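Leukotriene A-4 hydrolase (Saccharomyces cerevisiae, PDB 2XPY) is a zinc-dependent aminopeptidase that preferentially cleaves di- and tripeptides and also shows low epoxide hydrolase activity, including hydrolysis of leukotriene A4, in vitro. Local coordinates at residues A[87-92]-A[100-105]; A[131-136]-A[615-620]; A[215-220]-A[230-235]; A[472-477]-A[512-517]. All coordinates share one frame; numbering follows the deposited sequence.

Interaction 1 (A[87-92]-A[100-105]); sequences DFQIEQ and RLVINN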
# COMPACT_ATOMS: atom_id res chain seq x y z
N ASP A 87 16.99 13.96 -32.72
CA ASP A 87 18.00 14.51 -31.82
C ASP A 87 17.42 14.61 -30.43
O ASP A 87 16.27 15.01 -30.29
CB ASP A 87 18.43 15.90 -32.29
CG ASP A 87 19.53 15.86 -33.32
OD1 ASP A 87 20.20 14.81 -33.44
OD2 ASP A 87 19.73 16.88 -34.00
N PHE A 88 18.19 14.27 -29.41
CA PHE A 88 17.71 14.42 -28.04
C PHE A 88 18.79 14.81 -27.03
O PHE A 88 19.98 14.67 -27.30
CB PHE A 88 16.99 13.16 -27.57
CG PHE A 88 17.90 12.01 -27.24
CD1 PHE A 88 18.39 11.85 -25.96
CD2 PHE A 88 18.25 11.09 -28.21
CE1 PHE A 88 19.22 10.80 -25.65
CE2 PHE A 88 19.08 10.03 -27.91
CZ PHE A 88 19.57 9.89 -26.62
N GLN A 89 18.34 15.30 -25.88
CA GLN A 89 19.22 15.71 -24.79
C GLN A 89 18.59 15.35 -23.47
O GLN A 89 17.40 15.53 -23.28
CB GLN A 89 19.53 17.22 -24.83
CG GLN A 89 18.37 18.14 -25.27
CD GLN A 89 18.26 18.35 -26.79
OE1 GLN A 89 18.90 17.65 -27.58
NE2 GLN A 89 17.43 19.31 -27.20
N ILE A 90 19.40 14.81 -22.56
CA ILE A 90 18.98 14.59 -21.19
C ILE A 90 19.48 15.79 -20.41
O ILE A 90 20.68 16.04 -20.38
CB ILE A 90 19.64 13.35 -20.63
CG1 ILE A 90 19.51 12.19 -21.62
CG2 ILE A 90 19.05 12.99 -19.27
CD1 ILE A 90 18.23 11.43 -21.49
N GLU A 91 18.58 16.55 -19.80
CA GLU A 91 19.02 17.72 -19.06
C GLU A 91 19.73 17.34 -17.78
O GLU A 91 19.73 16.17 -17.39
CB GLU A 91 17.86 18.65 -18.76
CG GLU A 91 17.39 19.36 -19.99
CD GLU A 91 16.23 20.27 -19.72
OE1 GLU A 91 15.61 20.13 -18.63
OE2 GLU A 91 15.94 21.13 -20.59
N GLN A 92 20.33 18.33 -17.13
CA GLN A 92 21.11 18.07 -15.94
C GLN A 92 20.17 17.68 -14.81
O GLN A 92 19.25 18.43 -14.47
CB GLN A 92 21.92 19.32 -15.56
CG GLN A 92 23.17 19.02 -14.78
CD GLN A 92 23.57 20.18 -13.88
OE1 GLN A 92 23.47 21.35 -14.27
NE2 GLN A 92 24.01 19.86 -12.67
N ARG A 100 14.97 15.72 -17.08
CA ARG A 100 14.11 15.88 -18.25
C ARG A 100 14.78 15.43 -19.55
O ARG A 100 15.89 15.87 -19.88
CB ARG A 100 13.59 17.32 -18.39
CG ARG A 100 12.65 17.51 -19.58
CD ARG A 100 12.06 18.92 -19.64
NE ARG A 100 11.42 19.29 -18.38
CZ ARG A 100 11.72 20.39 -17.71
NH1 ARG A 100 12.64 21.22 -18.18
NH2 ARG A 100 11.11 20.66 -16.57
N LEU A 101 14.09 14.54 -20.26
CA LEU A 101 14.49 14.09 -21.60
C LEU A 101 13.83 14.98 -22.66
O LEU A 101 12.62 14.92 -22.87
CB LEU A 101 14.06 12.63 -21.80
CG LEU A 101 14.03 12.09 -23.23
CD1 LEU A 101 15.39 12.22 -23.92
CD2 LEU A 101 13.58 10.64 -23.23
N VAL A 102 14.63 15.83 -23.30
CA VAL A 102 14.11 16.75 -24.32
C VAL A 102 14.34 16.21 -25.72
O VAL A 102 15.47 15.91 -26.11
CB VAL A 102 14.72 18.17 -24.21
CG1 VAL A 102 14.16 19.06 -25.31
CG2 VAL A 102 14.43 18.80 -22.85
N ILE A 103 13.26 16.09 -26.49
CA ILE A 103 13.35 15.48 -27.80
C ILE A 103 12.92 16.47 -28.86
O ILE A 103 11.85 17.07 -28.76
CB ILE A 103 12.51 14.19 -27.90
CG1 ILE A 103 12.90 13.20 -26.80
CG2 ILE A 103 12.67 13.56 -29.27
CD1 ILE A 103 12.12 11.92 -26.86
N ASN A 104 13.78 16.64 -29.85
CA ASN A 104 13.53 17.53 -30.97
C ASN A 104 12.70 16.77 -32.00
O ASN A 104 13.23 15.95 -32.76
CB ASN A 104 14.87 18.00 -31.55
CG ASN A 104 14.72 19.16 -32.51
OD1 ASN A 104 13.71 19.31 -33.21
ND2 ASN A 104 15.76 20.00 -32.57
N ASN A 105 11.40 17.03 -32.01
CA ASN A 105 10.46 16.37 -32.91
C ASN A 105 10.33 17.09 -34.26
O ASN A 105 9.62 18.11 -34.36
CB ASN A 105 9.09 16.32 -32.26
CG ASN A 105 8.13 15.42 -33.00
OD1 ASN A 105 8.47 14.84 -34.02
ND2 ASN A 105 6.91 15.30 -32.47
O HOH W 1 15.48 15.92 -34.58
O HOH W 2 16.08 17.88 -15.31
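Gln89 and Val102 form an antiparallel hydrogen-bonded pair, with Gln89 N donating to Val102 O at 2.9 Å and Val102 N to Gln89 O at 2.8 Å. Backbone bonds continue on both flanks: Asn104 N reaches Asp87 O at 3.0 Å, and Glu91 N meets Arg100 O at 2.8 Å in an almost straight bond (178°). The intervening pairs, Phe88 with Ile103 and Ile90 with Leu101, are non-hydrogen-bonded. A water accepts from Asp87 N and donates to Asn104 O, extending the pairing by one step. These strands make a beta hairpin in the large mixed sheet of the M1 N-terminal domain; the backbone of Leu101 and Ile103 also bonds to Leu69 and Leu67, so strand 101-103 has partners on both edges. Apolar contacts occupy the face bearing Phe88, Ile90, Leu101 and Ile103. The ring of Phe88, its CG held between backbone N and carbonyl carbon (chi1 75°), brings CD1 to within 3.6 Å of Leu101 CD1, which also touches Ile90 CD1 at 3.8 Å; Val76 lies against both Phe88 and Ile90. Gln89 and Glu91, being polar, suit the more exposed side, beside Val102. Glu91 OE1 makes a salt bridge of 3.2 Å with Arg100 NH1, the two chains side by side with carboxylate and guanidinium planes 71° apart. Arg100 NE bonds to Leu22 O, while Val102 CG2 packs against Glu91 OE2.

Interaction 2 (A[131-136]-A[615-620]); sequences NSKQTK and KDTYHP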
# COMPACT_ATOMS: atom_id res chain seq x y z
N ASN A 131 19.13 -11.93 -4.43
CA ASN A 131 19.91 -13.12 -4.81
C ASN A 131 19.32 -14.42 -4.25
O ASN A 131 18.35 -14.40 -3.49
CB ASN A 131 21.37 -12.97 -4.39
CG ASN A 131 21.53 -12.75 -2.91
OD1 ASN A 131 20.88 -13.41 -2.10
ND2 ASN A 131 22.39 -11.81 -2.54
N SER A 132 19.90 -15.55 -4.64
CA SER A 132 19.32 -16.83 -4.29
C SER A 132 19.43 -17.12 -2.79
O SER A 132 18.76 -18.01 -2.27
CB SER A 132 19.98 -17.95 -5.09
OG SER A 132 21.38 -17.93 -4.92
N LYS A 133 20.27 -16.36 -2.10
CA LYS A 133 20.43 -16.52 -0.67
C LYS A 133 19.33 -15.75 0.05
O LYS A 133 19.18 -15.83 1.27
CB LYS A 133 21.82 -16.03 -0.24
CG LYS A 133 22.33 -16.56 1.10
CD LYS A 133 23.78 -16.11 1.38
CE LYS A 133 24.30 -16.60 2.74
NZ LYS A 133 25.66 -16.06 3.04
N GLN A 134 18.55 -15.00 -0.72
CA GLN A 134 17.48 -14.16 -0.18
C GLN A 134 16.09 -14.64 -0.58
O GLN A 134 15.10 -13.96 -0.34
CB GLN A 134 17.70 -12.70 -0.59
CG GLN A 134 18.95 -12.10 0.03
CD GLN A 134 19.47 -10.92 -0.73
OE1 GLN A 134 19.21 -10.77 -1.92
NE2 GLN A 134 20.23 -10.06 -0.05
N THR A 135 16.03 -15.82 -1.19
CA THR A 135 14.75 -16.48 -1.42
C THR A 135 14.79 -17.91 -0.88
O THR A 135 15.83 -18.57 -0.91
CB THR A 135 14.37 -16.49 -2.92
OG1 THR A 135 15.24 -17.36 -3.65
CG2 THR A 135 14.47 -15.11 -3.50
N LYS A 136 13.65 -18.38 -0.36
CA LYS A 136 13.55 -19.77 0.07
C LYS A 136 13.61 -20.74 -1.11
O LYS A 136 14.15 -21.83 -0.99
CB LYS A 136 12.28 -20.00 0.89
CG LYS A 136 12.47 -19.83 2.39
CD LYS A 136 11.44 -20.65 3.18
CE LYS A 136 11.61 -22.16 2.96
NZ LYS A 136 10.61 -22.98 3.72
N LYS A 615 21.68 -11.98 8.41
CA LYS A 615 21.83 -10.69 7.71
C LYS A 615 21.80 -10.75 6.18
O LYS A 615 21.33 -9.81 5.53
CB LYS A 615 23.12 -10.00 8.17
CG LYS A 615 24.43 -10.68 7.74
CD LYS A 615 25.64 -10.00 8.39
CE LYS A 615 26.97 -10.55 7.87
NZ LYS A 615 27.03 -12.04 7.98
N ASP A 616 22.31 -11.83 5.60
CA ASP A 616 22.44 -11.91 4.15
C ASP A 616 21.24 -12.61 3.48
O ASP A 616 21.23 -12.79 2.27
CB ASP A 616 23.76 -12.60 3.75
CG ASP A 616 24.99 -11.71 3.98
OD1 ASP A 616 24.85 -10.46 3.96
OD2 ASP A 616 26.11 -12.25 4.17
N THR A 617 20.24 -12.98 4.28
CA THR A 617 18.99 -13.54 3.74
C THR A 617 17.87 -12.49 3.64
O THR A 617 16.72 -12.82 3.32
CB THR A 617 18.49 -14.73 4.57
OG1 THR A 617 18.62 -14.43 5.97
CG2 THR A 617 19.28 -15.99 4.25
N TYR A 618 18.22 -11.25 3.93
CA TYR A 618 17.27 -10.15 3.98
C TYR A 618 17.43 -9.26 2.76
O TYR A 618 18.50 -9.22 2.14
CB TYR A 618 17.48 -9.30 5.24
CG TYR A 618 17.19 -10.00 6.55
CD1 TYR A 618 16.04 -10.79 6.72
CD2 TYR A 618 18.04 -9.84 7.64
CE1 TYR A 618 15.78 -11.42 7.92
CE2 TYR A 618 17.78 -10.46 8.84
CZ TYR A 618 16.66 -11.24 8.98
OH TYR A 618 16.43 -11.84 10.19
N HIS A 619 16.35 -8.54 2.43
CA HIS A 619 16.42 -7.49 1.43
C HIS A 619 17.49 -6.50 1.89
O HIS A 619 17.51 -6.13 3.06
CB HIS A 619 15.06 -6.78 1.29
CG HIS A 619 15.04 -5.70 0.26
ND1 HIS A 619 15.52 -4.43 0.51
CD2 HIS A 619 14.61 -5.69 -1.02
CE1 HIS A 619 15.38 -3.69 -0.58
NE2 HIS A 619 14.83 -4.43 -1.52
N PRO A 620 18.39 -6.11 0.99
CA PRO A 620 19.51 -5.22 1.34
C PRO A 620 19.13 -4.05 2.23
O PRO A 620 19.90 -3.71 3.13
CB PRO A 620 20.00 -4.74 -0.02
CG PRO A 620 19.74 -5.90 -0.91
CD PRO A 620 18.49 -6.58 -0.41
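Gln134 sends its side chain across to the 615-620 loop with CG anti to its carbonyl carbon (chi1 -66°) and the chain extended beyond, which lays CG and the amide alongside the backbone oxygens of Asp616 and Tyr618. Gln134 NE2 ends 2.9 Å from Tyr618 O, and Gln134 CG passes 3.3 Å from Asp616 O. The amide's other end is held at home: Asn131 N donates to Gln134 OE1 at 2.8 Å, the donor tilted 25° from the plane of the amide carbonyl. Because Gln134 N also bonds to Asn131 O, residues 131-134 form a beta turn, and the glutamine spans from that turn to the facing loop, a task suited to a long, flat amide. At the outer side Lys133, fully extended, carries NZ to 4.0 Å from Asp616 OD2, a long salt bridge; Lys615 NZ makes a second long salt bridge to that oxygen, completing a three-charge network, whereas Asp616 OD1 pairs with Lys623. At the backbone, Thr617 CA makes a CA-H...O contact of 3.4 Å with Lys133 O, and Thr617 OG1 bonds to Phe614 O, with Thr617 CG2 facing Lys133 O. His619 touches Pro272 of the substrate-binding segment. Here a loop of the N-terminal domain, between strands 127-130 and 141-144, meets the C-terminal domain between helix 604-614 and helix 620-629, whose N-cap His619 bonds through ND1 to Ile621 N and through NE2 to Gln128 of strand 127-130.

Interaction 3 (A[215-220]-A[230-235]); sequences SSAPIG and FRLKDC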
# COMPACT_ATOMS: atom_id res chain seq x y z
N SER A 215 5.06 -20.25 -9.78
CA SER A 215 4.00 -21.19 -10.17
C SER A 215 2.66 -20.51 -10.02
O SER A 215 2.55 -19.48 -9.36
CB SER A 215 4.02 -22.44 -9.30
OG SER A 215 5.26 -23.10 -9.35
N SER A 216 1.63 -21.08 -10.62
CA SER A 216 0.30 -20.49 -10.53
C SER A 216 -0.78 -21.53 -10.28
O SER A 216 -0.69 -22.67 -10.73
CB SER A 216 -0.02 -19.67 -11.79
OG SER A 216 -0.23 -20.50 -12.91
N ALA A 217 -1.82 -21.11 -9.56
CA ALA A 217 -2.94 -21.98 -9.26
C ALA A 217 -4.21 -21.15 -9.11
O ALA A 217 -4.16 -20.00 -8.68
CB ALA A 217 -2.66 -22.78 -7.99
N PRO A 218 -5.37 -21.74 -9.46
CA PRO A 218 -6.65 -21.05 -9.36
C PRO A 218 -7.12 -20.86 -7.92
O PRO A 218 -7.17 -21.81 -7.13
CB PRO A 218 -7.62 -21.98 -10.10
CG PRO A 218 -6.77 -22.93 -10.86
CD PRO A 218 -5.51 -23.07 -10.07
N ILE A 219 -7.48 -19.62 -7.59
CA ILE A 219 -8.10 -19.31 -6.31
C ILE A 219 -9.53 -18.80 -6.51
O ILE A 219 -10.12 -18.16 -5.62
CB ILE A 219 -7.24 -18.32 -5.50
CG1 ILE A 219 -6.97 -17.05 -6.32
CG2 ILE A 219 -5.93 -18.97 -5.08
CD1 ILE A 219 -6.16 -16.00 -5.58
N GLY A 220 -10.10 -19.10 -7.67
CA GLY A 220 -11.45 -18.70 -8.00
C GLY A 220 -11.68 -18.54 -9.49
O GLY A 220 -10.74 -18.63 -10.29
N PHE A 230 7.02 -24.09 -3.73
CA PHE A 230 6.85 -24.76 -2.45
C PHE A 230 5.63 -24.21 -1.74
O PHE A 230 4.86 -24.95 -1.12
CB PHE A 230 8.10 -24.63 -1.57
CG PHE A 230 8.32 -23.26 -1.00
CD1 PHE A 230 7.81 -22.93 0.24
CD2 PHE A 230 9.03 -22.32 -1.70
CE1 PHE A 230 8.00 -21.67 0.77
CE2 PHE A 230 9.24 -21.05 -1.18
CZ PHE A 230 8.72 -20.73 0.06
N ARG A 231 5.46 -22.90 -1.86
CA ARG A 231 4.41 -22.16 -1.17
C ARG A 231 3.06 -22.25 -1.88
O ARG A 231 2.01 -22.04 -1.27
CB ARG A 231 4.84 -20.70 -1.07
CG ARG A 231 4.27 -19.98 0.12
CD ARG A 231 4.42 -18.50 -0.08
NE ARG A 231 5.81 -18.09 -0.15
CZ ARG A 231 6.57 -17.86 0.91
NH1 ARG A 231 6.08 -18.04 2.13
NH2 ARG A 231 7.83 -17.48 0.76
N LEU A 232 3.09 -22.56 -3.17
CA LEU A 232 1.89 -22.52 -4.00
C LEU A 232 0.70 -23.21 -3.36
O LEU A 232 -0.39 -22.65 -3.32
CB LEU A 232 2.16 -23.12 -5.37
CG LEU A 232 0.95 -23.17 -6.30
CD1 LEU A 232 0.58 -21.76 -6.74
CD2 LEU A 232 1.24 -24.04 -7.49
N LYS A 233 0.90 -24.43 -2.86
CA LYS A 233 -0.20 -25.23 -2.33
C LYS A 233 -0.84 -24.60 -1.10
O LYS A 233 -2.05 -24.68 -0.91
CB LYS A 233 0.26 -26.66 -2.06
CG LYS A 233 0.57 -27.44 -3.33
CD LYS A 233 1.27 -28.75 -3.02
CE LYS A 233 1.66 -29.50 -4.28
NZ LYS A 233 2.34 -30.79 -3.97
N ASP A 234 -0.02 -23.97 -0.26
CA ASP A 234 -0.54 -23.22 0.88
C ASP A 234 -1.23 -21.90 0.52
O ASP A 234 -2.18 -21.49 1.18
CB ASP A 234 0.58 -22.97 1.89
CG ASP A 234 0.92 -24.20 2.69
OD1 ASP A 234 0.20 -25.22 2.55
OD2 ASP A 234 1.91 -24.15 3.45
N CYS A 235 -0.74 -21.23 -0.53
CA CYS A 235 -1.34 -19.98 -0.99
C CYS A 235 -2.68 -20.25 -1.66
O CYS A 235 -3.64 -19.49 -1.50
CB CYS A 235 -0.42 -19.25 -1.97
SG CYS A 235 1.06 -18.50 -1.25
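Ser215 and Ala217 lie on a strand, 215-218, that runs almost parallel to the helical segment 230-235 carrying Leu232; the axes come within 8.3 Å and their directions differ by 16°. The chain turns a corner at Ile219, and Ile219 and Gly220 together oppose Ser223 in a classic beta bulge. Gly220 has backbone angles at which a CB would collide with the preceding carbonyl oxygen, so glycine suits it. Leu232 dominates the side-chain contact. Its CG stands opposite the backbone N (chi1 178°), so that the two methyls lie along one side of the strand: Leu232 CD1 rests 3.6 Å from Ala217 CB, and Leu232 CD2 lies 3.7 Å from Ser215 CB. Ala217 and Ser215 point the same way from alternate positions, and their small size lets the branched leucine come close to the backbone; Leu232 CD1 is 3.8 Å from Ser216 C. Shortening Leu232 to an alanine would probably open a gap between helix and strand where the two methyls now cover Ala217 CB and Ser215 CB. Further along, Ile219 CG2 approaches Cys235 O at 4.3 Å. The strand pairs antiparallel with 223-227, through Ser215 with Thr227 and Ala217 with Val225, at the edge of a five-stranded mixed sheet of the thermolysin-like catalytic domain; helix 229-240 follows that hairpin directly, and Cys235 also packs on Val266 of strand 264-266.

Interaction 4 (A[472-477]-A[512-517]); sequences DNVYQL and VLFLET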
# COMPACT_ATOMS: atom_id res chain seq x y z
N ASP A 472 -13.64 -2.18 23.35
CA ASP A 472 -13.97 -2.32 24.76
C ASP A 472 -13.82 -3.75 25.26
O ASP A 472 -13.37 -3.96 26.37
CB ASP A 472 -15.39 -1.83 25.01
CG ASP A 472 -15.58 -0.39 24.59
OD1 ASP A 472 -14.57 0.36 24.58
OD2 ASP A 472 -16.73 -0.02 24.26
N ASN A 473 -14.20 -4.73 24.44
CA ASN A 473 -14.06 -6.13 24.84
C ASN A 473 -12.60 -6.48 25.05
O ASN A 473 -12.26 -7.23 25.95
CB ASN A 473 -14.67 -7.10 23.82
CG ASN A 473 -16.13 -6.81 23.52
OD1 ASN A 473 -16.86 -6.27 24.35
ND2 ASN A 473 -16.56 -7.18 22.32
N VAL A 474 -11.72 -5.95 24.21
CA VAL A 474 -10.30 -6.21 24.41
C VAL A 474 -9.82 -5.50 25.66
O VAL A 474 -9.18 -6.10 26.51
CB VAL A 474 -9.43 -5.78 23.22
CG1 VAL A 474 -7.99 -6.08 23.53
CG2 VAL A 474 -9.84 -6.49 21.94
N TYR A 475 -10.12 -4.21 25.77
CA TYR A 475 -9.66 -3.41 26.91
C TYR A 475 -10.11 -3.98 28.26
O TYR A 475 -9.33 -4.05 29.21
CB TYR A 475 -10.10 -1.95 26.77
CG TYR A 475 -9.64 -1.25 25.51
CD1 TYR A 475 -8.38 -1.51 24.95
CD2 TYR A 475 -10.44 -0.29 24.90
CE1 TYR A 475 -7.95 -0.84 23.80
CE2 TYR A 475 -10.02 0.39 23.75
CZ TYR A 475 -8.78 0.11 23.20
OH TYR A 475 -8.39 0.78 22.05
N GLN A 476 -11.37 -4.40 28.34
CA GLN A 476 -11.91 -5.01 29.55
C GLN A 476 -11.02 -6.17 30.02
O GLN A 476 -10.58 -6.20 31.17
CB GLN A 476 -13.35 -5.49 29.31
CG GLN A 476 -14.14 -5.80 30.58
CD GLN A 476 -13.96 -7.24 31.08
OE1 GLN A 476 -13.95 -8.19 30.29
NE2 GLN A 476 -13.84 -7.39 32.41
N LEU A 477 -10.74 -7.10 29.10
CA LEU A 477 -10.00 -8.31 29.42
C LEU A 477 -8.55 -8.02 29.77
O LEU A 477 -8.00 -8.61 30.69
CB LEU A 477 -10.07 -9.30 28.27
CG LEU A 477 -9.34 -10.62 28.47
CD1 LEU A 477 -9.83 -11.31 29.73
CD2 LEU A 477 -9.56 -11.50 27.25
N VAL A 512 -4.29 -8.94 18.32
CA VAL A 512 -3.16 -8.06 18.18
C VAL A 512 -3.29 -6.90 19.15
O VAL A 512 -2.31 -6.49 19.76
CB VAL A 512 -3.07 -7.48 16.76
CG1 VAL A 512 -2.15 -6.27 16.73
CG2 VAL A 512 -2.60 -8.54 15.78
N LEU A 513 -4.49 -6.37 19.30
CA LEU A 513 -4.70 -5.19 20.12
C LEU A 513 -4.69 -5.59 21.59
O LEU A 513 -4.39 -4.78 22.46
CB LEU A 513 -6.02 -4.49 19.77
CG LEU A 513 -6.42 -3.38 20.74
CD1 LEU A 513 -5.73 -2.11 20.36
CD2 LEU A 513 -7.91 -3.16 20.78
N PHE A 514 -5.04 -6.84 21.84
CA PHE A 514 -5.08 -7.38 23.19
C PHE A 514 -3.65 -7.52 23.72
O PHE A 514 -3.34 -7.04 24.82
CB PHE A 514 -5.85 -8.70 23.21
CG PHE A 514 -5.75 -9.45 24.49
CD1 PHE A 514 -6.04 -8.84 25.69
CD2 PHE A 514 -5.37 -10.78 24.50
CE1 PHE A 514 -5.95 -9.54 26.87
CE2 PHE A 514 -5.28 -11.49 25.67
CZ PHE A 514 -5.57 -10.87 26.86
N LEU A 515 -2.77 -8.13 22.93
CA LEU A 515 -1.37 -8.23 23.32
C LEU A 515 -0.71 -6.85 23.41
O LEU A 515 0.06 -6.59 24.32
CB LEU A 515 -0.60 -9.13 22.36
CG LEU A 515 -1.10 -10.57 22.39
CD1 LEU A 515 -0.72 -11.33 21.13
CD2 LEU A 515 -0.57 -11.24 23.63
N GLU A 516 -1.02 -5.95 22.48
CA GLU A 516 -0.43 -4.62 22.52
C GLU A 516 -0.86 -3.88 23.77
O GLU A 516 -0.04 -3.24 24.43
CB GLU A 516 -0.80 -3.80 21.28
CG GLU A 516 -0.48 -2.33 21.43
CD GLU A 516 0.99 -2.07 21.60
OE1 GLU A 516 1.78 -2.99 21.30
OE2 GLU A 516 1.36 -0.95 22.02
N THR A 517 -2.14 -3.99 24.10
CA THR A 517 -2.69 -3.32 25.27
C THR A 517 -2.09 -3.85 26.58
O THR A 517 -1.82 -3.08 27.50
CB THR A 517 -4.22 -3.43 25.29
OG1 THR A 517 -4.75 -2.92 24.05
CG2 THR A 517 -4.81 -2.66 26.44
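Val474 and Phe514 mark the closest backbone approach of two helices, 469-485 and 508-519, that pack in the same general direction at a crossing angle of -37° within the C-terminal helical domain. Val474 is the central apolar contact: CG1 sits 3.4 Å from Phe514 CB, at the edge of the Phe514 ring and near its plane, while CB is 3.9 Å from Leu513 CD2. A compact beta-branched residue suits this place, its branches lying next to the backbone within reach of Leu513 and Phe514. One turn on, Leu477 covers a face of the Phe514 ring with CD2, and its CG lies 3.9 Å from Phe514 CE1. On the other flank Tyr475 leaves its helix pointing away, but CG, anti to the carbonyl carbon (chi1 -58°), brings the ring back. Tyr475 CE1 then meets Leu513 CD2 at 3.8 Å, the two side chains crossing at about a right angle, and Thr517 OG1 lies at the ring edge, in the ring plane, also 3.8 Å from Tyr475 CE1. Replacing Tyr475 with an alanine would probably strip Leu513 CD2 of its aromatic neighbour and leave His523 without the ring on which it stacks. Beyond this shell, Leu477 continues onto Phe498, Ile503 and Tyr547, and Val512 and Leu515 turn toward helix 557-569. Glu516 OE1 adds charge, making salt bridges to both Lys562 NZ and Lys565 NZ of that helix.

How the interactions relate
The contacts follow the chain from the N-terminal domain to the helical C-terminal domain. Interaction 1, on the large mixed sheet, closes first; its centre is about 59 Å from that of interaction 4, across the chain's centre. Interaction 2 joins segments whose nearest ends are 479 residues apart, so interactions 3 and 4 are nested in the loop it closes; it brings the first and last domains together, with the catalytic domain between them in sequence. Centres about 22 Å apart, interactions 2 and 3 touch where Lys136 CB packs on Phe230 CZ at 3.7 Å, linking the interdomain contact to the helix after the edge hairpin of the catalytic sheet. Interaction 4 stays about 19 Å from interaction 3, nearest atoms.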